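Local coordinates for protein PduO-type ATP--cob(I)alamin adenosyltransferase (Sulfolobus tokodaii, PDB 1WOZ) that probably transfers the adenosyl group of ATP to reduced cobalamin, as expected of a PduO-type corrinoid adenosyltransferase, at residues N26-L31 with D67-S72; E55-E60 with V82-E87; G97-F102 with V166-Y171. All coordinates share one frame; numbering follows the deposited sequence.

Contact 1 of 3, residues N26-L31 with D67-S72; sequences NFLGDL and DLSTQS
Next to Leu68 and Ser69, which meet Phe27, Leu28 and Leu31 of helix 23-44, Asp67 O is gripped by two backbone donors, Thr70 N and Ser72 N, which reach it from opposite faces of its carbonyl plane. The same aspartate fixes the turn with its side chain: Ser72 OG donates to Asp67 OD1 at 2.6 Å on the syn side, while Asp67 OD2 binds Ile77 N and Asn139 ND2. The contact itself is apolar and turns on Leu68. Its CD1 stands over the centre of the Phe27 ring, 3.6 Å from the centroid, in a CH-pi contact only 12° off the normal; CD2 lies 3.7 Å from Phe27 CE1. Phe27 CG, anti to the backbone N (chi1 -159°), is 3.7 Å from Leu68 CD1. Leu68 CD1 also meets Leu31 CD1, tip to tip, at 3.6 Å. At the margin Leu28 CD1 rests 3.6 Å from Ser69 OG, a hydroxyl bonded to Gly65 O. The contact joins helix 23-44 to the C-terminal end of helix 48-69: Ile142 of helix 140-163 packs on both Phe27 and Leu68, and Tyr131 of helix 109-134 meets the Phe27 ring.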
loop_
_atom_site.group_PDB
_atom_site.type_symbol
_atom_site.label_atom_id
_atom_site.label_comp_id
_atom_site.label_asym_id
_atom_site.label_seq_id
_atom_site.Cartn_x
_atom_site.Cartn_y
_atom_site.Cartn_z
ATOM N N ASN A 26 15.995 2.890 4.192
ATOM C CA ASN A 26 14.689 2.250 4.363
ATOM C C ASN A 26 13.709 3.120 5.176
ATOM O O ASN A 26 12.528 3.196 4.849
ATOM C CB ASN A 26 14.861 0.880 5.021
ATOM C CG ASN A 26 15.195 -0.212 4.011
ATOM O OD1 ASN A 26 14.346 -0.623 3.214
ATOM N ND2 ASN A 26 16.433 -0.682 4.033
ATOM N N PHE A 27 14.191 3.775 6.232
ATOM C CA PHE A 27 13.343 4.643 7.041
ATOM C C PHE A 27 12.842 5.797 6.155
ATOM O O PHE A 27 11.647 6.122 6.147
ATOM C CB PHE A 27 14.141 5.188 8.247
ATOM C CG PHE A 27 13.284 5.678 9.390
ATOM C CD1 PHE A 27 13.847 5.865 10.654
ATOM C CD2 PHE A 27 11.927 5.966 9.216
ATOM C CE1 PHE A 27 13.078 6.335 11.728
ATOM C CE2 PHE A 27 11.145 6.432 10.287
ATOM C CZ PHE A 27 11.729 6.617 11.549
ATOM N N LEU A 28 13.754 6.426 5.418
ATOM C CA LEU A 28 13.370 7.510 4.514
ATOM C C LEU A 28 12.391 6.980 3.453
ATOM O O LEU A 28 11.462 7.682 3.064
ATOM C CB LEU A 28 14.606 8.112 3.832
ATOM C CG LEU A 28 15.598 8.814 4.774
ATOM C CD1 LEU A 28 16.849 9.242 3.967
ATOM C CD2 LEU A 28 14.926 10.048 5.401
ATOM N N GLY A 29 12.602 5.754 2.989
ATOM C CA GLY A 29 11.691 5.179 2.001
ATOM C C GLY A 29 10.298 4.991 2.600
ATOM O O GLY A 29 9.277 5.268 1.938
ATOM N N ASP A 30 10.236 4.518 3.845
ATOM C CA ASP A 30 8.935 4.326 4.508
ATOM C C ASP A 30 8.219 5.670 4.706
ATOM O O ASP A 30 7.002 5.767 4.530
ATOM C CB ASP A 30 9.105 3.632 5.869
ATOM C CG ASP A 30 9.542 2.194 5.732
ATOM O OD1 ASP A 30 9.425 1.631 4.623
ATOM O OD2 ASP A 30 9.998 1.614 6.733
ATOM N N LEU A 31 8.980 6.709 5.047
ATOM C CA LEU A 31 8.399 8.032 5.235
ATOM C C LEU A 31 7.794 8.522 3.928
ATOM O O LEU A 31 6.720 9.112 3.916
ATOM C CB LEU A 31 9.460 9.027 5.731
ATOM C CG LEU A 31 9.821 8.734 7.188
ATOM C CD1 LEU A 31 11.070 9.511 7.564
ATOM C CD2 LEU A 31 8.648 9.100 8.111
ATOM N N ASP A 67 15.747 15.555 9.893
ATOM C CA ASP A 67 16.209 15.301 11.256
ATOM C C ASP A 67 17.021 14.000 11.179
ATOM O O ASP A 67 18.204 13.969 11.527
ATOM C CB ASP A 67 14.994 15.139 12.200
ATOM C CG ASP A 67 15.388 14.933 13.655
ATOM O OD1 ASP A 67 16.456 14.350 13.934
ATOM O OD2 ASP A 67 14.605 15.338 14.530
ATOM N N LEU A 68 16.395 12.929 10.689
ATOM C CA LEU A 68 17.060 11.621 10.558
ATOM C C LEU A 68 18.369 11.650 9.776
ATOM O O LEU A 68 19.358 11.048 10.198
ATOM C CB LEU A 68 16.147 10.610 9.846
ATOM C CG LEU A 68 14.892 10.149 10.576
ATOM C CD1 LEU A 68 14.031 9.307 9.605
ATOM C CD2 LEU A 68 15.288 9.341 11.809
ATOM N N SER A 69 18.347 12.317 8.623
ATOM C CA SER A 69 19.497 12.436 7.727
ATOM C C SER A 69 20.660 13.287 8.242
ATOM O O SER A 69 21.785 13.158 7.738
ATOM C CB SER A 69 19.051 13.012 6.372
ATOM O OG SER A 69 18.161 12.129 5.705
ATOM N N THR A 70 20.401 14.147 9.224
ATOM C CA THR A 70 21.445 15.022 9.759
ATOM C C THR A 70 21.635 14.877 11.264
ATOM O O THR A 70 22.182 15.777 11.905
ATOM C CB THR A 70 21.135 16.510 9.467
ATOM O OG1 THR A 70 19.993 16.924 10.221
ATOM C CG2 THR A 70 20.844 16.714 7.982
ATOM N N GLN A 71 21.187 13.749 11.817
ATOM C CA GLN A 71 21.295 13.476 13.248
ATOM C C GLN A 71 20.780 14.661 14.067
ATOM O O GLN A 71 21.428 15.112 15.020
ATOM C CB GLN A 71 22.756 13.155 13.616
ATOM C CG GLN A 71 22.932 12.572 15.011
ATOM C CD GLN A 71 24.339 12.003 15.266
ATOM O OE1 GLN A 71 24.680 11.652 16.400
ATOM N NE2 GLN A 71 25.149 11.903 14.211
ATOM N N SER A 72 19.609 15.162 13.669
ATOM C CA SER A 72 18.937 16.285 14.318
ATOM C C SER A 72 19.667 17.633 14.220
ATOM O O SER A 72 19.382 18.533 15.008
ATOM C CB SER A 72 18.668 15.979 15.803
ATOM O OG SER A 72 18.034 14.721 15.990
#

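Contact 2 of 3, residues E55-E60 with V82-E87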
loop_
_atom_site.group_PDB
_atom_site.type_symbol
_atom_site.label_atom_id
_atom_site.label_comp_id
_atom_site.label_asym_id
_atom_site.label_seq_id
_atom_site.Cartn_x
_atom_site.Cartn_y
_atom_site.Cartn_z
ATOM N N GLU A 55 -1.760 18.562 4.859
ATOM C CA GLU A 55 -0.678 19.213 4.119
ATOM C C GLU A 55 0.448 19.603 5.068
ATOM O O GLU A 55 1.614 19.521 4.693
ATOM C CB GLU A 55 -1.200 20.422 3.323
ATOM C CG GLU A 55 -1.891 19.966 2.031
ATOM C CD GLU A 55 -2.778 21.018 1.398
ATOM O OE1 GLU A 55 -2.965 22.084 2.012
ATOM O OE2 GLU A 55 -3.303 20.764 0.285
ATOM N N ARG A 56 0.112 20.000 6.297
ATOM C CA ARG A 56 1.144 20.342 7.284
ATOM C C ARG A 56 1.926 19.080 7.672
ATOM O O ARG A 56 3.157 19.117 7.844
ATOM C CB ARG A 56 0.524 20.987 8.535
ATOM C CG ARG A 56 1.483 21.044 9.736
ATOM C CD ARG A 56 0.947 21.993 10.805
ATOM N NE ARG A 56 1.780 21.988 12.002
ATOM C CZ ARG A 56 1.572 22.792 13.041
ATOM N NH1 ARG A 56 0.559 23.654 13.013
ATOM N NH2 ARG A 56 2.378 22.747 14.090
ATOM N N VAL A 57 1.220 17.966 7.835
ATOM C CA VAL A 57 1.897 16.714 8.144
ATOM C C VAL A 57 2.926 16.350 7.041
ATOM O O VAL A 57 4.022 15.901 7.342
ATOM C CB VAL A 57 0.892 15.518 8.274
ATOM C CG1 VAL A 57 1.665 14.195 8.399
ATOM C CG2 VAL A 57 0.004 15.710 9.525
ATOM N N GLN A 58 2.571 16.526 5.773
ATOM C CA GLN A 58 3.510 16.190 4.696
ATOM C C GLN A 58 4.814 17.004 4.806
ATOM O O GLN A 58 5.915 16.483 4.624
ATOM C CB GLN A 58 2.886 16.450 3.338
ATOM C CG GLN A 58 1.657 15.618 3.030
ATOM C CD GLN A 58 1.317 15.741 1.572
ATOM O OE1 GLN A 58 0.827 16.769 1.132
ATOM N NE2 GLN A 58 1.621 14.700 0.802
ATOM N N VAL A 59 4.676 18.284 5.103
ATOM C CA VAL A 59 5.860 19.123 5.251
ATOM C C VAL A 59 6.683 18.573 6.426
ATOM O O VAL A 59 7.910 18.421 6.320
ATOM C CB VAL A 59 5.451 20.581 5.549
ATOM C CG1 VAL A 59 6.681 21.389 5.992
ATOM C CG2 VAL A 59 4.785 21.193 4.302
ATOM N N GLU A 60 6.008 18.267 7.539
ATOM C CA GLU A 60 6.704 17.761 8.725
ATOM C C GLU A 60 7.343 16.394 8.515
ATOM O O GLU A 60 8.351 16.079 9.165
ATOM C CB GLU A 60 5.776 17.805 9.960
ATOM C CG GLU A 60 5.324 19.245 10.240
ATOM C CD GLU A 60 4.417 19.429 11.457
ATOM O OE1 GLU A 60 3.896 18.444 12.036
ATOM O OE2 GLU A 60 4.224 20.599 11.827
ATOM N N VAL A 82 4.445 17.225 18.211
ATOM C CA VAL A 82 3.525 16.227 18.739
ATOM C C VAL A 82 2.266 16.906 19.300
ATOM O O VAL A 82 1.149 16.439 19.087
ATOM C CB VAL A 82 4.226 15.397 19.840
ATOM C CG1 VAL A 82 3.235 14.443 20.508
ATOM C CG2 VAL A 82 5.390 14.619 19.227
ATOM N N LYS A 83 2.461 18.027 19.997
ATOM C CA LYS A 83 1.357 18.770 20.603
ATOM C C LYS A 83 0.258 19.105 19.602
ATOM O O LYS A 83 -0.910 18.822 19.835
ATOM C CB LYS A 83 1.870 20.075 21.206
ATOM C CG LYS A 83 0.760 20.995 21.665
ATOM C CD LYS A 83 0.336 20.674 23.090
ATOM C CE LYS A 83 1.329 21.277 24.100
ATOM N NZ LYS A 83 2.766 20.885 23.871
ATOM N N TRP A 84 0.647 19.741 18.502
ATOM C CA TRP A 84 -0.290 20.107 17.458
ATOM C C TRP A 84 -1.111 18.875 16.995
ATOM O O TRP A 84 -2.311 18.975 16.790
ATOM C CB TRP A 84 0.484 20.710 16.277
ATOM C CG TRP A 84 -0.378 20.923 15.120
ATOM C CD1 TRP A 84 -1.391 21.839 15.012
ATOM C CD2 TRP A 84 -0.439 20.109 13.940
ATOM N NE1 TRP A 84 -2.086 21.635 13.840
ATOM C CE2 TRP A 84 -1.527 20.580 13.168
ATOM C CE3 TRP A 84 0.318 19.034 13.463
ATOM C CZ2 TRP A 84 -1.881 20.003 11.937
ATOM C CZ3 TRP A 84 -0.035 18.460 12.232
ATOM C CH2 TRP A 84 -1.130 18.951 11.492
ATOM N N LEU A 85 -0.462 17.723 16.824
ATOM C CA LEU A 85 -1.191 16.510 16.396
ATOM C C LEU A 85 -2.267 16.142 17.426
ATOM O O LEU A 85 -3.402 15.839 17.079
ATOM C CB LEU A 85 -0.236 15.328 16.236
ATOM C CG LEU A 85 0.813 15.425 15.119
ATOM C CD1 LEU A 85 1.736 14.251 15.221
ATOM C CD2 LEU A 85 0.123 15.470 13.758
ATOM N N GLU A 86 -1.899 16.180 18.695
ATOM C CA GLU A 86 -2.839 15.859 19.767
ATOM C C GLU A 86 -4.009 16.836 19.859
ATOM O O GLU A 86 -5.147 16.416 20.080
ATOM C CB GLU A 86 -2.097 15.813 21.096
ATOM C CG GLU A 86 -0.928 14.858 21.055
ATOM C CD GLU A 86 -0.117 14.860 22.337
ATOM O OE1 GLU A 86 0.070 15.948 22.924
ATOM O OE2 GLU A 86 0.348 13.779 22.741
ATOM N N GLU A 87 -3.741 18.128 19.693
ATOM C CA GLU A 87 -4.803 19.128 19.766
ATOM C C GLU A 87 -5.781 18.978 18.614
ATOM O O GLU A 87 -6.994 19.136 18.806
ATOM C CB GLU A 87 -4.229 20.552 19.737
ATOM C CG GLU A 87 -3.205 20.839 20.807
ATOM C CD GLU A 87 -2.525 22.188 20.605
ATOM O OE1 GLU A 87 -2.219 22.554 19.450
ATOM O OE2 GLU A 87 -2.284 22.879 21.611
#
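The guanidinium of Arg56 lies flat on one face of the Trp84 indole, with planes 5° apart, and Val57 CG2 touches the indole at its edge, 3.9 Å from CZ3. At the edge of the guanidinium, in its plane, sits Glu60 CD. This is a cation-pi stack: Arg56 CZ is 3.5 Å from the centroid of the five-membered ring. The aliphatic part shares the face, since Arg56 CD stands over the six-membered ring in a CH-pi contact, 3.6 Å from its centroid. Arg56 CG is anti to the backbone N (chi1 165°) at the root of an extended chain, and Trp84 CG takes the same position (chi1 172°). The two side chains slide past each other in opposite directions. The rotation of the guanidinium is held by a salt bridge one helical turn on, in which Arg56 NE reaches Glu60 OE2 at 2.8 Å from above the carboxylate plane. Glu60 OE1 is hydrogen-bonded to Tyr145 OH, so the carboxylate ties the arginine to helix 140-163; its charge probably balances that of the guanidinium. Deeper in, Val57 CG2 also meets Leu85 CD2 at 4.2 Å. The two segments run nearly antiparallel with axes 12.1 Å apart, a wide spacing bridged mainly by Arg56 and Trp84. Within the helical bundle, helix 23-44 backs Val57 through Ile38, while helix 140-163 backs Leu85 through Tyr145, Arg148 and Leu152.

Contact 3 of 3, residues G97-F102 with V166-Y171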
loop_
_atom_site.group_PDB
_atom_site.type_symbol
_atom_site.label_atom_id
_atom_site.label_comp_id
_atom_site.label_asym_id
_atom_site.label_seq_id
_atom_site.Cartn_x
_atom_site.Cartn_y
_atom_site.Cartn_z
ATOM N N GLY A 97 -17.774 12.851 18.243
ATOM C CA GLY A 97 -18.404 12.316 19.437
ATOM C C GLY A 97 -17.750 10.972 19.749
ATOM O O GLY A 97 -16.844 10.526 19.022
ATOM N N PRO A 98 -18.189 10.288 20.815
ATOM C CA PRO A 98 -17.604 8.993 21.182
ATOM C C PRO A 98 -17.897 7.864 20.200
ATOM O O PRO A 98 -18.961 7.809 19.584
ATOM C CB PRO A 98 -18.208 8.713 22.564
ATOM C CG PRO A 98 -19.598 9.341 22.446
ATOM C CD PRO A 98 -19.273 10.673 21.743
ATOM N N VAL A 99 -16.945 6.953 20.066
ATOM C CA VAL A 99 -17.122 5.809 19.182
ATOM C C VAL A 99 -16.721 4.530 19.924
ATOM O O VAL A 99 -15.769 4.529 20.703
ATOM C CB VAL A 99 -16.251 5.948 17.881
ATOM C CG1 VAL A 99 -14.736 5.819 18.219
ATOM C CG2 VAL A 99 -16.652 4.884 16.863
ATOM N N LYS A 100 -17.484 3.460 19.709
ATOM C CA LYS A 100 -17.179 2.162 20.300
ATOM C C LYS A 100 -15.943 1.600 19.595
ATOM O O LYS A 100 -15.726 1.866 18.399
ATOM C CB LYS A 100 -18.322 1.179 20.048
ATOM C CG LYS A 100 -19.613 1.443 20.831
ATOM C CD LYS A 100 -20.672 0.439 20.371
ATOM C CE LYS A 100 -21.705 0.150 21.450
ATOM N NZ LYS A 100 -22.390 1.392 21.851
ATOM N N LEU A 101 -15.160 0.807 20.327
ATOM C CA LEU A 101 -13.962 0.154 19.785
ATOM C C LEU A 101 -14.259 -1.357 19.731
ATOM O O LEU A 101 -15.020 -1.867 20.568
ATOM C CB LEU A 101 -12.768 0.447 20.709
ATOM C CG LEU A 101 -12.499 1.954 20.868
ATOM C CD1 LEU A 101 -11.380 2.176 21.900
ATOM C CD2 LEU A 101 -12.107 2.551 19.492
ATOM N N PHE A 102 -13.713 -2.081 18.749
ATOM C CA PHE A 102 -12.847 -1.547 17.697
ATOM C C PHE A 102 -13.657 -1.082 16.500
ATOM O O PHE A 102 -14.703 -1.635 16.207
ATOM C CB PHE A 102 -11.906 -2.633 17.163
ATOM C CG PHE A 102 -10.876 -3.085 18.130
ATOM C CD1 PHE A 102 -10.725 -4.438 18.411
ATOM C CD2 PHE A 102 -10.026 -2.171 18.739
ATOM C CE1 PHE A 102 -9.733 -4.873 19.288
ATOM C CE2 PHE A 102 -9.032 -2.600 19.619
ATOM C CZ PHE A 102 -8.888 -3.951 19.891
ATOM N N VAL A 166 -22.420 8.138 7.101
ATOM C CA VAL A 166 -22.091 6.727 7.119
ATOM C C VAL A 166 -21.837 6.290 8.569
ATOM O O VAL A 166 -21.084 6.939 9.285
ATOM C CB VAL A 166 -20.816 6.475 6.273
ATOM C CG1 VAL A 166 -20.325 5.043 6.492
ATOM C CG2 VAL A 166 -21.110 6.749 4.794
ATOM N N SER A 167 -22.475 5.199 9.001
ATOM C CA SER A 167 -22.281 4.674 10.357
ATOM C C SER A 167 -21.002 3.854 10.448
ATOM O O SER A 167 -20.595 3.206 9.479
ATOM C CB SER A 167 -23.439 3.748 10.761
ATOM O OG SER A 167 -24.671 4.420 10.723
ATOM N N GLU A 168 -20.379 3.874 11.620
ATOM C CA GLU A 168 -19.174 3.099 11.846
ATOM C C GLU A 168 -19.560 1.634 12.050
ATOM O O GLU A 168 -20.587 1.335 12.672
ATOM C CB GLU A 168 -18.461 3.571 13.111
ATOM C CG GLU A 168 -17.992 5.016 13.076
ATOM C CD GLU A 168 -16.972 5.259 11.987
ATOM O OE1 GLU A 168 -16.282 4.293 11.604
ATOM O OE2 GLU A 168 -16.852 6.413 11.532
ATOM N N LYS A 169 -18.746 0.731 11.516
ATOM C CA LYS A 169 -18.957 -0.703 11.703
ATOM C C LYS A 169 -18.051 -1.018 12.899
ATOM O O LYS A 169 -16.920 -0.579 12.931
ATOM C CB LYS A 169 -18.464 -1.497 10.494
ATOM C CG LYS A 169 -18.993 -1.004 9.157
ATOM C CD LYS A 169 -20.428 -1.402 8.931
ATOM C CE LYS A 169 -20.850 -1.086 7.480
ATOM N NZ LYS A 169 -22.158 -1.690 7.159
ATOM N N ILE A 170 -18.557 -1.778 13.858
ATOM C CA ILE A 170 -17.826 -2.102 15.080
ATOM C C ILE A 170 -17.609 -3.613 15.342
ATOM O O ILE A 170 -18.508 -4.435 15.122
ATOM C CB ILE A 170 -18.603 -1.551 16.330
ATOM C CG1 ILE A 170 -19.109 -0.113 16.076
ATOM C CG2 ILE A 170 -17.712 -1.618 17.597
ATOM C CD1 ILE A 170 -18.032 0.946 15.886
ATOM N N TYR A 171 -16.409 -3.955 15.802
ATOM C CA TYR A 171 -16.077 -5.315 16.220
ATOM C C TYR A 171 -15.876 -4.983 17.700
ATOM O O TYR A 171 -14.776 -4.653 18.156
ATOM C CB TYR A 171 -14.769 -5.804 15.625
ATOM C CG TYR A 171 -14.458 -7.216 16.077
ATOM C CD1 TYR A 171 -15.033 -8.318 15.433
ATOM C CD2 TYR A 171 -13.610 -7.450 17.170
ATOM C CE1 TYR A 171 -14.771 -9.615 15.860
ATOM C CE2 TYR A 171 -13.340 -8.756 17.610
ATOM C CZ TYR A 171 -13.919 -9.826 16.947
ATOM O OH TYR A 171 -13.607 -11.103 17.326
#
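Phe102, just before strand 103-104, and Tyr171, midway in strand 169-173, form a hydrogen-bonded pair of the small antiparallel sheet at one end of the helical bundle. Both backbone groups of each residue are used: Phe102 N gives to Tyr171 O at 2.8 Å, and Tyr171 N gives to Phe102 O at 2.9 Å. Phe102 N sits well above the carbonyl plane of Tyr171, 49° out of it, whereas Tyr171 N is tilted just 17° from that of Phe102. Phe102 O also receives a CA-H contact from Ile170 CA at 3.4 Å. Neighbouring backbone bonds join Lys169 with Ile104, Leu101 with Ile173 and Lys175, and Val99 with Trp177, so the cis peptide before Phe102 is bracketed by paired residues. Ile170 covers this corner: CG1 is anti to the carbonyl carbon (chi1 -44°), and CD1 beyond it comes 3.5 Å from Lys100 O and 4.3 Å from Val99 CG2, while CG2 packs 3.8 Å from Lys100 CB. An alanine at Ile170 would probably open a gap beside Lys100 CB and leave Val99 CG2 with less apolar cover. Of the polar ends, Glu168 OE2 binds Asn161 ND2, and Tyr171 OH is hydrogen-bonded to Glu66 OE1 of the third subunit.

Overall arrangement
The three contacts illustrate how chemistry follows place in a trimeric helical bundle. Contact 2, nearest the centre of the chain, is largely buried, with the stacked Arg56 on its exposed side and the charge probably compensated by Glu60 of the same helix. Contact 1 shares helix 48-69 with it but lies toward one end, partly buried and joined by methyl groups and a ring; their centres are about 17 Å apart. Contact 3, a surface contact, uses none of these helical segments and is held by backbone bonds. It lies across the chain's centre from contact 1, about 35 Å between centres. Segments of contacts 1 and 2 also touch the second subunit, through residues outside the packing itself, and contact 3 meets the third.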